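Local coordinates for protein transcriptional regulator (Corynebacterium diphtheriae, PDB 3LMM) that is of unknown function but probably acts as a transcriptional regulator, combining a Schlafen AlbA_2 module with helix-turn-helix-class domains, at residues Leu68-Ala73 / Glu142-Arg147; Leu84-Glu89 / Leu130-Ala135; Asn276-Asn281 / Trp324-Ser329; Ala308-Asp313 / Ala358-Tyr363; Ser419-Glu424 / Thr471-Ala476. One frame throughout, in Å; residues are numbered along the deposited sequence.

Contact 1: Leu68-Ala73 / Glu142-Arg147; sequences LADEVA and EDTSDR
The carboxylate of D70 and the guanidinium of R147 are turned 38° against each other. D70 OD1 stands obliquely off the guanidinium, 3.8 Å from R147 NH2; this long salt bridge acts through charge, with no N-H aimed at the oxygen. The guanidinium edge belongs to D143: OD2 lies in its plane and takes R147 NE at 2.8 Å on the syn lone pair, while R147 NH2 reaches the same oxygen from above the carboxylate plane. D143 OD1 accepts S145 N and R147 N from opposite faces, the first bond making an Asx turn. CG of D143 sits between the backbone N and the carbonyl carbon (chi1 62°), which turns CG toward its own loop. That loop follows strand 128-134 in the Schlafen AlbA_2 region and docks on helix 62-77, whose A69 and A73 also touch helix 102-113. D70 OD2 receives T144 N at 2.8 Å and T144 OG1 at 2.9 Å, although the exact place of this oxygen is doubtful. If it is placed correctly, the two acids lie close, D70 OD2 being 3.9 Å from D143 OD2, which R147 may offset. A water donates to both D70 O and D143 OD2, bridging helix backbone and loop side chain. A73 CB meets D143 CB at 4.2 Å.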
# COMPACT_ATOMS: atom_id res chain seq x y z
N LEU A 68 15.41 11.02 0.67
CA LEU A 68 15.74 10.17 -0.47
C LEU A 68 14.49 9.51 -1.06
O LEU A 68 14.30 9.48 -2.28
CB LEU A 68 16.74 9.10 -0.03
CG LEU A 68 18.15 9.22 -0.62
CD1 LEU A 68 18.60 10.65 -0.58
CD2 LEU A 68 19.10 8.33 0.16
N ALA A 69 13.63 8.98 -0.20
CA ALA A 69 12.41 8.37 -0.67
C ALA A 69 11.63 9.43 -1.44
O ALA A 69 11.14 9.16 -2.53
CB ALA A 69 11.59 7.85 0.51
N ASP A 70 11.54 10.64 -0.90
CA ASP A 70 10.81 11.69 -1.61
C ASP A 70 11.42 11.95 -2.97
O ASP A 70 10.69 12.18 -3.94
CB ASP A 70 10.80 12.98 -0.80
CG ASP A 70 9.64 13.05 0.18
OD1 ASP A 70 9.55 14.04 0.94
OD2 ASP A 70 8.82 12.11 0.18
N GLU A 71 12.74 11.92 -3.05
CA GLU A 71 13.39 12.16 -4.33
C GLU A 71 13.07 11.02 -5.32
O GLU A 71 12.80 11.27 -6.49
CB GLU A 71 14.90 12.31 -4.15
CG GLU A 71 15.61 12.93 -5.36
CD GLU A 71 15.35 14.44 -5.49
OE1 GLU A 71 14.17 14.86 -5.52
OE2 GLU A 71 16.34 15.20 -5.58
N VAL A 72 13.09 9.78 -4.84
CA VAL A 72 12.78 8.64 -5.70
C VAL A 72 11.38 8.78 -6.28
O VAL A 72 11.16 8.47 -7.44
CB VAL A 72 12.89 7.32 -4.94
CG1 VAL A 72 12.54 6.15 -5.84
CG2 VAL A 72 14.30 7.16 -4.42
N ALA A 73 10.43 9.25 -5.48
CA ALA A 73 9.10 9.44 -6.00
C ALA A 73 9.13 10.50 -7.12
O ALA A 73 8.38 10.39 -8.09
CB ALA A 73 8.13 9.86 -4.90
N GLU A 142 3.00 8.90 -4.70
CA GLU A 142 2.95 10.01 -3.76
C GLU A 142 4.08 9.90 -2.75
O GLU A 142 4.42 8.79 -2.32
CB GLU A 142 1.60 10.03 -3.04
CG GLU A 142 0.51 10.70 -3.88
CD GLU A 142 -0.88 10.14 -3.62
OE1 GLU A 142 -1.85 10.74 -4.13
OE2 GLU A 142 -0.99 9.10 -2.92
N ASP A 143 4.68 11.02 -2.36
CA ASP A 143 5.79 10.97 -1.42
C ASP A 143 5.35 10.94 0.04
O ASP A 143 4.17 10.85 0.34
CB ASP A 143 6.75 12.14 -1.66
CG ASP A 143 6.10 13.48 -1.43
OD1 ASP A 143 5.07 13.55 -0.73
OD2 ASP A 143 6.64 14.49 -1.94
N THR A 144 6.32 11.02 0.94
CA THR A 144 6.05 10.97 2.37
C THR A 144 5.05 12.00 2.87
O THR A 144 4.42 11.79 3.91
CB THR A 144 7.33 11.13 3.17
OG1 THR A 144 7.89 12.42 2.90
CG2 THR A 144 8.33 10.05 2.79
N SER A 145 4.92 13.10 2.14
CA SER A 145 4.00 14.17 2.50
C SER A 145 2.74 14.14 1.62
O SER A 145 2.02 15.13 1.52
CB SER A 145 4.70 15.52 2.34
OG SER A 145 5.89 15.60 3.11
N ASP A 146 2.50 12.99 0.98
CA ASP A 146 1.35 12.80 0.09
C ASP A 146 1.33 13.77 -1.08
O ASP A 146 0.28 14.28 -1.47
CB ASP A 146 0.04 12.93 0.86
CG ASP A 146 -0.45 11.60 1.36
OD1 ASP A 146 -1.55 11.55 1.96
OD2 ASP A 146 0.26 10.59 1.16
N ARG A 147 2.51 14.03 -1.64
CA ARG A 147 2.62 14.93 -2.79
C ARG A 147 2.98 14.11 -4.02
O ARG A 147 3.56 13.02 -3.93
CB ARG A 147 3.69 16.00 -2.54
CG ARG A 147 3.56 16.71 -1.21
CD ARG A 147 4.71 17.69 -0.95
NE ARG A 147 6.03 17.06 -1.13
CZ ARG A 147 7.19 17.65 -0.86
NH1 ARG A 147 7.23 18.89 -0.40
NH2 ARG A 147 8.33 17.00 -1.06
O HOH W 1 8.60 14.19 -3.53

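Contact 2: Leu84-Glu89 / Leu130-Ala135; sequences LIVGIE and LAIYVA
L84 and V86 pair with I132 and L130 in the two middle strands of a mixed four-stranded sheet, ordered 41-43, 82-86, 128-134, 118-123, within the Schlafen AlbA_2 region. The short segments run antiparallel, 152° between their directions. Backbone bonds come first. L84 and I132 form a hydrogen-bonded pair, with L84 N to I132 O at 2.7 Å and I132 N to L84 O at 2.6 Å. V86 and L130 form the next such pair, V86 N lying 2.7 Å from L130 O and L130 N 3.0 Å from V86 O. Between them I85 and A131 make the non-hydrogen-bonded pair, where weaker CA-H...O contacts run from A131 CA to L84 O and from I85 CA to L130 O.

Apolar contacts are carried by the face bearing L84, V86, L130 and I132. L84 CB and I132 CB meet at 4.0 Å, and helix 62-77 covers this face through L68 on V86 and E71 on L84. I85 and A131 point to the other face, where I85 touches V19 of helix 10-24.

The outer neighbour ties the pair to the metal: I85 bonds through its backbone to D41 and K43, and D41, F42 and D90 form the cobalt site, about 7 Å from the L84 side chain. Beyond the strand, G87 turns the chain at a positive phi of 114°. In the apolar layer I132 CD1, anti to CA (chi2 178°), meets V86 CG2 at 4.0 Å.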
# COMPACT_ATOMS: atom_id res chain seq x y z
N LEU A 84 19.99 8.26 -9.52
CA LEU A 84 20.43 9.11 -8.43
C LEU A 84 21.77 8.65 -7.91
O LEU A 84 22.01 7.45 -7.80
CB LEU A 84 19.46 9.02 -7.27
CG LEU A 84 18.28 9.93 -7.36
CD1 LEU A 84 17.45 9.61 -8.60
CD2 LEU A 84 17.48 9.76 -6.08
N ILE A 85 22.63 9.60 -7.58
CA ILE A 85 23.89 9.22 -6.98
C ILE A 85 23.89 9.86 -5.60
O ILE A 85 24.04 11.08 -5.49
CB ILE A 85 25.10 9.72 -7.77
CG1 ILE A 85 24.99 9.29 -9.23
CG2 ILE A 85 26.36 9.10 -7.17
CD1 ILE A 85 26.25 9.54 -10.04
N VAL A 86 23.66 9.05 -4.57
CA VAL A 86 23.66 9.56 -3.21
C VAL A 86 25.09 9.64 -2.75
O VAL A 86 25.83 8.68 -2.88
CB VAL A 86 22.92 8.64 -2.25
CG1 VAL A 86 23.32 8.98 -0.83
CG2 VAL A 86 21.41 8.81 -2.43
N GLY A 87 25.48 10.79 -2.21
CA GLY A 87 26.84 10.95 -1.76
C GLY A 87 27.59 11.99 -2.58
O GLY A 87 28.81 12.11 -2.47
N ILE A 88 26.87 12.72 -3.43
CA ILE A 88 27.49 13.76 -4.23
C ILE A 88 26.72 15.06 -4.01
O ILE A 88 25.52 15.13 -4.26
CB ILE A 88 27.48 13.43 -5.77
CG1 ILE A 88 28.65 12.51 -6.14
CG2 ILE A 88 27.64 14.70 -6.58
CD1 ILE A 88 28.58 11.13 -5.52
N GLU A 89 27.43 16.08 -3.54
CA GLU A 89 26.81 17.39 -3.29
C GLU A 89 26.16 17.91 -4.55
O GLU A 89 26.75 17.87 -5.63
CB GLU A 89 27.86 18.39 -2.79
CG GLU A 89 27.29 19.77 -2.42
CD GLU A 89 28.36 20.71 -1.89
OE1 GLU A 89 28.02 21.86 -1.52
OE2 GLU A 89 29.55 20.32 -1.85
N LEU A 130 26.10 5.72 -3.30
CA LEU A 130 25.03 4.84 -3.74
C LEU A 130 24.42 5.28 -5.05
O LEU A 130 24.01 6.43 -5.21
CB LEU A 130 23.93 4.73 -2.68
CG LEU A 130 24.14 3.73 -1.56
CD1 LEU A 130 25.21 2.73 -1.92
CD2 LEU A 130 24.51 4.49 -0.33
N ALA A 131 24.37 4.37 -6.01
CA ALA A 131 23.77 4.66 -7.29
C ALA A 131 22.37 4.10 -7.18
O ALA A 131 22.19 2.90 -7.01
CB ALA A 131 24.52 3.96 -8.39
N ILE A 132 21.36 4.96 -7.24
CA ILE A 132 20.00 4.47 -7.17
C ILE A 132 19.32 4.59 -8.52
O ILE A 132 19.20 5.69 -9.08
CB ILE A 132 19.17 5.22 -6.15
CG1 ILE A 132 19.78 5.09 -4.78
CG2 ILE A 132 17.78 4.65 -6.14
CD1 ILE A 132 19.04 5.84 -3.73
N TYR A 133 18.87 3.46 -9.04
CA TYR A 133 18.20 3.44 -10.33
C TYR A 133 16.71 3.27 -10.13
O TYR A 133 16.24 2.22 -9.67
CB TYR A 133 18.75 2.30 -11.19
CG TYR A 133 20.21 2.46 -11.52
CD1 TYR A 133 20.64 3.45 -12.40
CD2 TYR A 133 21.18 1.67 -10.90
CE1 TYR A 133 22.00 3.65 -12.66
CE2 TYR A 133 22.54 1.86 -11.14
CZ TYR A 133 22.95 2.85 -12.01
OH TYR A 133 24.30 3.07 -12.23
N VAL A 134 15.96 4.31 -10.46
CA VAL A 134 14.53 4.25 -10.31
C VAL A 134 13.84 4.27 -11.67
O VAL A 134 14.12 5.10 -12.52
CB VAL A 134 14.05 5.40 -9.35
CG1 VAL A 134 15.06 6.53 -9.35
CG2 VAL A 134 12.66 5.89 -9.72
N ALA A 135 12.95 3.29 -11.88
CA ALA A 135 12.21 3.13 -13.13
C ALA A 135 10.90 3.91 -13.09
O ALA A 135 10.38 4.20 -12.02
CB ALA A 135 11.92 1.66 -13.38

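Contact 3: Asn276-Asn281 / Trp324-Ser329; sequences NVVNKN and WIELDS
V278 CG1 lies over one face of the W324 indole, above its five-membered ring, in a CH-pi contact. N279 N stands over the same face, displaced toward the rim, and N279 CA comes 3.7 Å from W324 CH2 at the benzo end. K280 NZ comes instead to the edge, beside W324 NE1; both are donors and do not bond. The ammonium faces E326, making a salt bridge of 3.0 Å from K280 NZ to E326 OE2 whose hydrogen bond is weak. A second, weak bond runs 3.4 Å from K280 NZ back to V278 O. The lysine is poorly ordered, and the position of its tip is uncertain.

Several features set up this shell. CG1 of V278 is anti to the backbone N (chi1 -177°), which carries that methyl onto the ring. K280 runs out almost straight and bends only at its end (chi4 58°), bringing NZ to the carboxylate. At the helix end N279 is the centre of an inverse gamma turn, closed by K280 N to V278 O at 2.6 Å. E326 opens a type I turn ending at S329. E295 is the stronger salt-bridge partner of K280 NZ and is also hydrogen-bonded to S329 OG.

The contact thus sets the end of helix 264-278 against the end of strand 320-325 in the six-stranded mixed sheet, where segment 324-329 belongs to a region related to the RecG helicase C-terminal family. V278 also touches L242 and I244 of strand 240-245, while W324 rests on L331 of strand 330-336, the neighbours of its own strand.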
# COMPACT_ATOMS: atom_id res chain seq x y z
N ASN A 276 -23.74 -3.74 5.20
CA ASN A 276 -23.79 -3.09 6.51
C ASN A 276 -24.93 -3.68 7.34
O ASN A 276 -24.89 -3.66 8.57
CB ASN A 276 -24.01 -1.57 6.32
CG ASN A 276 -23.58 -0.76 7.54
OD1 ASN A 276 -22.39 -0.67 7.85
ND2 ASN A 276 -24.55 -0.14 8.23
N VAL A 277 -25.93 -4.21 6.67
CA VAL A 277 -27.08 -4.78 7.36
C VAL A 277 -26.86 -6.24 7.74
O VAL A 277 -27.31 -6.70 8.78
CB VAL A 277 -28.33 -4.74 6.47
CG1 VAL A 277 -29.50 -5.43 7.16
CG2 VAL A 277 -28.66 -3.30 6.12
N VAL A 278 -26.20 -6.96 6.85
CA VAL A 278 -25.93 -8.37 7.06
C VAL A 278 -24.95 -8.50 8.20
O VAL A 278 -25.00 -9.46 8.97
CB VAL A 278 -25.36 -8.97 5.79
CG1 VAL A 278 -25.15 -10.45 5.96
CG2 VAL A 278 -26.30 -8.69 4.64
N ASN A 279 -24.04 -7.53 8.29
CA ASN A 279 -23.05 -7.51 9.35
C ASN A 279 -23.72 -7.15 10.67
O ASN A 279 -23.39 -6.14 11.29
CB ASN A 279 -21.96 -6.50 9.04
CG ASN A 279 -20.69 -6.81 9.77
OD1 ASN A 279 -19.70 -6.11 9.63
ND2 ASN A 279 -20.71 -7.87 10.55
N LYS A 280 -24.66 -8.00 11.06
CA LYS A 280 -25.47 -7.89 12.27
C LYS A 280 -25.02 -6.90 13.34
O LYS A 280 -25.79 -6.01 13.70
CB LYS A 280 -25.66 -9.27 12.88
CG LYS A 280 -26.29 -10.27 11.94
CD LYS A 280 -26.21 -11.67 12.52
CE LYS A 280 -26.34 -12.71 11.43
NZ LYS A 280 -25.27 -12.54 10.39
N ASN A 281 -23.81 -7.07 13.88
CA ASN A 281 -23.33 -6.16 14.93
C ASN A 281 -23.99 -6.32 16.31
O ASN A 281 -25.08 -5.80 16.55
CB ASN A 281 -23.45 -4.71 14.42
CG ASN A 281 -23.62 -3.70 15.54
OD1 ASN A 281 -22.97 -3.78 16.57
ND2 ASN A 281 -24.50 -2.72 15.32
N TRP A 324 -21.91 -14.43 2.52
CA TRP A 324 -21.85 -14.21 3.95
C TRP A 324 -22.48 -15.39 4.68
O TRP A 324 -23.62 -15.75 4.40
CB TRP A 324 -22.62 -12.94 4.29
CG TRP A 324 -22.77 -12.71 5.74
CD1 TRP A 324 -23.70 -13.27 6.58
CD2 TRP A 324 -21.96 -11.86 6.55
NE1 TRP A 324 -23.51 -12.82 7.86
CE2 TRP A 324 -22.45 -11.95 7.87
CE3 TRP A 324 -20.87 -11.04 6.29
CZ2 TRP A 324 -21.88 -11.24 8.93
CZ3 TRP A 324 -20.30 -10.33 7.34
CH2 TRP A 324 -20.81 -10.43 8.65
N ILE A 325 -21.75 -15.97 5.63
CA ILE A 325 -22.26 -17.11 6.40
C ILE A 325 -22.78 -16.66 7.75
O ILE A 325 -22.00 -16.26 8.62
CB ILE A 325 -21.17 -18.13 6.64
CG1 ILE A 325 -20.41 -18.35 5.34
CG2 ILE A 325 -21.76 -19.42 7.12
CD1 ILE A 325 -21.31 -18.61 4.20
N GLU A 326 -24.09 -16.76 7.95
CA GLU A 326 -24.72 -16.34 9.20
C GLU A 326 -24.17 -16.90 10.50
O GLU A 326 -23.62 -16.17 11.32
CB GLU A 326 -26.21 -16.66 9.15
CG GLU A 326 -27.01 -15.81 8.18
CD GLU A 326 -27.31 -14.43 8.71
OE1 GLU A 326 -27.95 -14.34 9.78
OE2 GLU A 326 -26.91 -13.43 8.07
N LEU A 327 -24.34 -18.21 10.69
CA LEU A 327 -23.92 -18.88 11.91
C LEU A 327 -22.42 -18.89 12.20
O LEU A 327 -22.01 -19.11 13.34
CB LEU A 327 -24.47 -20.31 11.92
CG LEU A 327 -26.01 -20.38 11.93
CD1 LEU A 327 -26.48 -21.83 11.88
CD2 LEU A 327 -26.53 -19.70 13.20
N ASP A 328 -21.60 -18.64 11.19
CA ASP A 328 -20.16 -18.64 11.38
C ASP A 328 -19.60 -17.23 11.37
O ASP A 328 -18.41 -17.02 11.63
CB ASP A 328 -19.49 -19.48 10.30
CG ASP A 328 -19.73 -20.96 10.50
OD1 ASP A 328 -19.43 -21.44 11.62
OD2 ASP A 328 -20.23 -21.64 9.56
N SER A 329 -20.47 -16.27 11.09
CA SER A 329 -20.08 -14.88 11.01
C SER A 329 -18.93 -14.71 10.05
O SER A 329 -18.11 -13.82 10.23
CB SER A 329 -19.64 -14.35 12.38
OG SER A 329 -20.63 -14.55 13.37

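Contact 4: Ala308-Asp313 / Ala358-Tyr363; sequences AMIHRD and ALADLY
I310 packs against Y363 and A360, bringing the end of helix 298-311 onto helix 357-365, with I310 CA and A360 CA 6.0 Å apart. At CB the isoleucine splits into two branches that meet different residues. The longer starts with CG1, anti to the carbonyl carbon (chi1 -68°) and laid over one face of the Y363 ring. CG1 is 3.8 Å from the ring centroid in a CH-pi contact, 24° off the normal and displaced toward the CD2-CE2 side. CD1 extends straight on from it and meets Y363 CG at 3.7 Å, near the root of the ring; the two side chains run past each other in opposite directions. The short branch, CG2, turns to the backbone of the other helix, 4.0 Å from A360 CA and almost as near A360 CB.

Around this centre L359 CD1 packs against two carbonyl oxygens, 3.4 Å from I310 O and 3.7 Å from M309 O. M309, a selenomethionine in this model, crosses the tyrosine at about a right angle, its CG beside Y363 OH. The interface is therefore hydrocarbon and ring packing, and the carbonyl of M309 finds its hydrogen bond outside it, at W314 NE1.

Helix 298-311 is backed by the six-stranded sheet, A308 touching V333 of strand 330-336 and M309 touching I320 of strand 320-325. On the side of helix 357-365, which lies in the RecG C-terminal-like region, L359 reaches A227 and Y363 reaches L231 of helix 226-232, while D361 forms a salt bridge with R161 and accepts a hydrogen bond from W165.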
# COMPACT_ATOMS: atom_id res chain seq x y z
N ALA A 308 -11.01 -6.29 -4.13
CA ALA A 308 -11.45 -7.09 -5.27
C ALA A 308 -11.87 -6.14 -6.39
O ALA A 308 -11.43 -6.28 -7.53
CB ALA A 308 -12.63 -7.95 -4.85
N MSE A 309 -12.69 -5.15 -6.05
CA MSE A 309 -13.19 -4.16 -6.99
C MSE A 309 -12.09 -3.48 -7.80
O MSE A 309 -12.34 -2.92 -8.86
CB MSE A 309 -13.97 -3.10 -6.22
CG MSE A 309 -15.08 -2.46 -6.99
SE MSE A 309 -16.43 -3.75 -7.36
CE MSE A 309 -17.33 -2.73 -8.75
N ILE A 310 -10.87 -3.55 -7.28
CA ILE A 310 -9.71 -2.93 -7.90
C ILE A 310 -8.78 -3.91 -8.60
O ILE A 310 -8.21 -3.59 -9.64
CB ILE A 310 -8.89 -2.15 -6.84
CG1 ILE A 310 -9.70 -0.95 -6.36
CG2 ILE A 310 -7.55 -1.72 -7.41
CD1 ILE A 310 -9.00 -0.08 -5.33
N HIS A 311 -8.61 -5.10 -8.03
CA HIS A 311 -7.71 -6.08 -8.63
C HIS A 311 -8.41 -7.22 -9.34
O HIS A 311 -7.77 -8.18 -9.76
CB HIS A 311 -6.76 -6.63 -7.57
CG HIS A 311 -5.91 -5.57 -6.94
ND1 HIS A 311 -6.42 -4.64 -6.05
CD2 HIS A 311 -4.61 -5.25 -7.11
CE1 HIS A 311 -5.46 -3.80 -5.70
NE2 HIS A 311 -4.35 -4.15 -6.33
N ARG A 312 -9.73 -7.10 -9.49
CA ARG A 312 -10.58 -8.07 -10.19
C ARG A 312 -9.99 -8.29 -11.58
O ARG A 312 -9.09 -7.56 -12.00
CB ARG A 312 -11.96 -7.45 -10.33
CG ARG A 312 -12.96 -8.25 -11.08
CD ARG A 312 -14.18 -7.39 -11.28
NE ARG A 312 -15.35 -8.13 -11.74
CZ ARG A 312 -15.35 -9.01 -12.73
NH1 ARG A 312 -14.23 -9.28 -13.40
NH2 ARG A 312 -16.50 -9.61 -13.07
N ASP A 313 -10.47 -9.28 -12.30
CA ASP A 313 -9.93 -9.46 -13.64
C ASP A 313 -10.59 -8.45 -14.59
O ASP A 313 -9.98 -8.00 -15.55
CB ASP A 313 -10.13 -10.89 -14.14
CG ASP A 313 -9.31 -11.20 -15.39
OD1 ASP A 313 -8.74 -12.30 -15.49
OD2 ASP A 313 -9.25 -10.34 -16.29
N ALA A 358 -3.78 1.93 -13.51
CA ALA A 358 -4.65 3.04 -13.83
C ALA A 358 -5.91 3.04 -12.94
O ALA A 358 -6.26 4.06 -12.35
CB ALA A 358 -5.05 2.99 -15.30
N LEU A 359 -6.57 1.89 -12.85
CA LEU A 359 -7.79 1.76 -12.05
C LEU A 359 -7.48 2.05 -10.59
O LEU A 359 -8.23 2.75 -9.91
CB LEU A 359 -8.36 0.34 -12.15
CG LEU A 359 -9.86 0.03 -12.05
CD1 LEU A 359 -10.05 -1.09 -11.04
CD2 LEU A 359 -10.66 1.26 -11.66
N ALA A 360 -6.37 1.49 -10.12
CA ALA A 360 -5.97 1.70 -8.75
C ALA A 360 -5.82 3.20 -8.52
O ALA A 360 -6.49 3.76 -7.65
CB ALA A 360 -4.65 1.01 -8.46
N ASP A 361 -4.98 3.85 -9.31
CA ASP A 361 -4.81 5.27 -9.11
C ASP A 361 -6.11 6.07 -9.08
O ASP A 361 -6.25 6.99 -8.28
CB ASP A 361 -3.91 5.89 -10.16
CG ASP A 361 -3.76 7.38 -9.95
OD1 ASP A 361 -3.19 7.76 -8.91
OD2 ASP A 361 -4.25 8.17 -10.80
N LEU A 362 -7.07 5.73 -9.94
CA LEU A 362 -8.33 6.44 -9.97
C LEU A 362 -9.04 6.34 -8.63
O LEU A 362 -9.65 7.31 -8.18
CB LEU A 362 -9.23 5.90 -11.08
CG LEU A 362 -10.53 6.68 -11.32
CD1 LEU A 362 -10.23 8.12 -11.71
CD2 LEU A 362 -11.32 5.98 -12.41
N TYR A 363 -8.97 5.17 -7.99
CA TYR A 363 -9.62 4.99 -6.69
C TYR A 363 -8.93 5.83 -5.62
O TYR A 363 -9.57 6.32 -4.69
CB TYR A 363 -9.62 3.51 -6.29
CG TYR A 363 -10.81 2.73 -6.80
CD1 TYR A 363 -12.03 2.74 -6.12
CD2 TYR A 363 -10.70 1.96 -7.95
CE1 TYR A 363 -13.12 1.99 -6.58
CE2 TYR A 363 -11.78 1.21 -8.42
CZ TYR A 363 -12.99 1.23 -7.73
OH TYR A 363 -14.02 0.44 -8.22

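Contact 5: Ser419-Glu424 / Thr471-Ala476; sequences SSIVPE and TTVAGA
T471 meets I421 methyl to methyl, its CG2 3.4 Å from I421 CG2, and the same T471 CG2 also lies against V422 O. CG2 is anti to the backbone N (chi1 -48° for OG1), while OG1 goes the other way to bond A467 O in the preceding helix.

T472 carries the strand pairing with V422, an antiparallel hydrogen-bonded pair. T472 N reaches V422 O at 2.6 Å, nearly along the C=O axis. The return bond, from V422 N to T472 O at 2.7 Å, is weak, bent to 122° at the hydrogen. The T472 and V422 side chains lie on one face, those of I421 and V473 on the other.

V473 brings CG2 to I421 CG1 at 3.6 Å, and its CG1 touches S420 CB more loosely. Its CA also makes a CA-H...O contact with S420 O. I421 and T471 both rest on I432 of helix 430-441.

A474 enters a type I' turn from V473 to A476, making a hairpin of strands 472-473 and 476-477, with 421-422 on the other side of 472-473. A474 N donates to a water at 2.8 Å, which in turn donates to S420 O. The DUF5635 family is placed in the helix-turn-helix clan, and a small sheet beside helices is consistent with a winged member.

The chemistry is uneven. One good backbone bond, one weak and bent one and a water link hold the strands, so much of the contact probably rests on the buried I421, T471 and V473 groups.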
# COMPACT_ATOMS: atom_id res chain seq x y z
N SER A 419 -5.60 -3.12 24.77
CA SER A 419 -6.05 -1.90 25.41
C SER A 419 -5.04 -1.40 26.44
O SER A 419 -5.08 -0.24 26.86
CB SER A 419 -7.40 -2.17 26.09
OG SER A 419 -7.81 -1.08 26.87
N SER A 420 -4.11 -2.28 26.81
CA SER A 420 -3.10 -1.95 27.82
C SER A 420 -1.72 -1.70 27.24
O SER A 420 -0.73 -1.62 27.97
CB SER A 420 -3.02 -3.09 28.82
OG SER A 420 -4.30 -3.30 29.40
N ILE A 421 -1.66 -1.57 25.93
CA ILE A 421 -0.40 -1.32 25.25
C ILE A 421 0.06 0.12 25.46
O ILE A 421 -0.75 1.04 25.58
CB ILE A 421 -0.55 -1.60 23.76
CG1 ILE A 421 -0.69 -3.11 23.55
CG2 ILE A 421 0.62 -1.04 23.00
CD1 ILE A 421 -0.97 -3.51 22.12
N VAL A 422 1.37 0.29 25.51
CA VAL A 422 1.98 1.60 25.69
C VAL A 422 3.30 1.62 24.92
O VAL A 422 4.07 0.65 24.98
CB VAL A 422 2.27 1.90 27.18
CG1 VAL A 422 3.00 3.23 27.31
CG2 VAL A 422 0.97 1.94 27.96
N PRO A 423 3.56 2.69 24.17
CA PRO A 423 2.71 3.87 23.99
C PRO A 423 1.36 3.54 23.40
O PRO A 423 1.21 2.54 22.69
CB PRO A 423 3.54 4.73 23.07
CG PRO A 423 4.28 3.72 22.25
CD PRO A 423 4.76 2.79 23.33
N GLU A 424 0.37 4.39 23.68
CA GLU A 424 -0.99 4.21 23.19
C GLU A 424 -1.02 4.08 21.67
O GLU A 424 -1.78 3.29 21.10
CB GLU A 424 -1.84 5.42 23.60
CG GLU A 424 -3.34 5.21 23.54
CD GLU A 424 -4.11 6.49 23.86
OE1 GLU A 424 -4.04 7.43 23.05
OE2 GLU A 424 -4.77 6.54 24.92
N THR A 471 7.59 -1.79 23.10
CA THR A 471 6.19 -1.59 23.44
C THR A 471 6.05 -2.13 24.85
O THR A 471 6.83 -2.98 25.26
CB THR A 471 5.27 -2.37 22.50
OG1 THR A 471 5.67 -2.14 21.15
CG2 THR A 471 3.84 -1.91 22.68
N THR A 472 5.08 -1.62 25.60
CA THR A 472 4.89 -2.05 26.97
C THR A 472 3.45 -2.32 27.36
O THR A 472 2.55 -1.57 27.01
CB THR A 472 5.41 -1.02 27.98
OG1 THR A 472 6.84 -1.04 27.99
CG2 THR A 472 4.88 -1.32 29.38
N VAL A 473 3.27 -3.40 28.10
CA VAL A 473 1.97 -3.79 28.60
C VAL A 473 2.15 -4.18 30.04
O VAL A 473 2.91 -5.11 30.35
CB VAL A 473 1.38 -4.96 27.83
CG1 VAL A 473 0.27 -5.60 28.63
CG2 VAL A 473 0.86 -4.47 26.49
N ALA A 474 1.46 -3.45 30.91
CA ALA A 474 1.49 -3.65 32.35
C ALA A 474 2.87 -3.35 32.90
O ALA A 474 3.35 -4.04 33.80
CB ALA A 474 1.07 -5.08 32.71
N GLY A 475 3.52 -2.33 32.35
CA GLY A 475 4.84 -1.95 32.83
C GLY A 475 5.96 -2.86 32.37
O GLY A 475 7.11 -2.69 32.76
N ALA A 476 5.63 -3.85 31.55
CA ALA A 476 6.64 -4.75 31.05
C ALA A 476 6.56 -4.80 29.54
O ALA A 476 5.49 -4.65 28.96
CB ALA A 476 6.43 -6.14 31.64
O HOH W 2 0.22 -0.90 30.89

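How the contacts relate
From the N terminus, helix 62-77 enters contact 1 first, and contact 2 opens and closes before loop 142-147 completes it. The two touch, L68 CD2 lying 3.5 Å from V86 CG2, so helix, sheet and loop of the Schlafen AlbA_2 region form one unit. Helix 264-278 then opens contact 3 and helix 298-311 opens contact 4; strand 320-325 closes contact 3 and helix 357-365 closes contact 4, so the two cross. Contact 3 ties helix 264-278 to the six-stranded sheet; contact 4 joins two helices and comes within about 6 Å of contact 1, nearest atoms. Contact 5 follows, closing a loop of helices 430-441, 447-454 and 458-469 with a small antiparallel sheet.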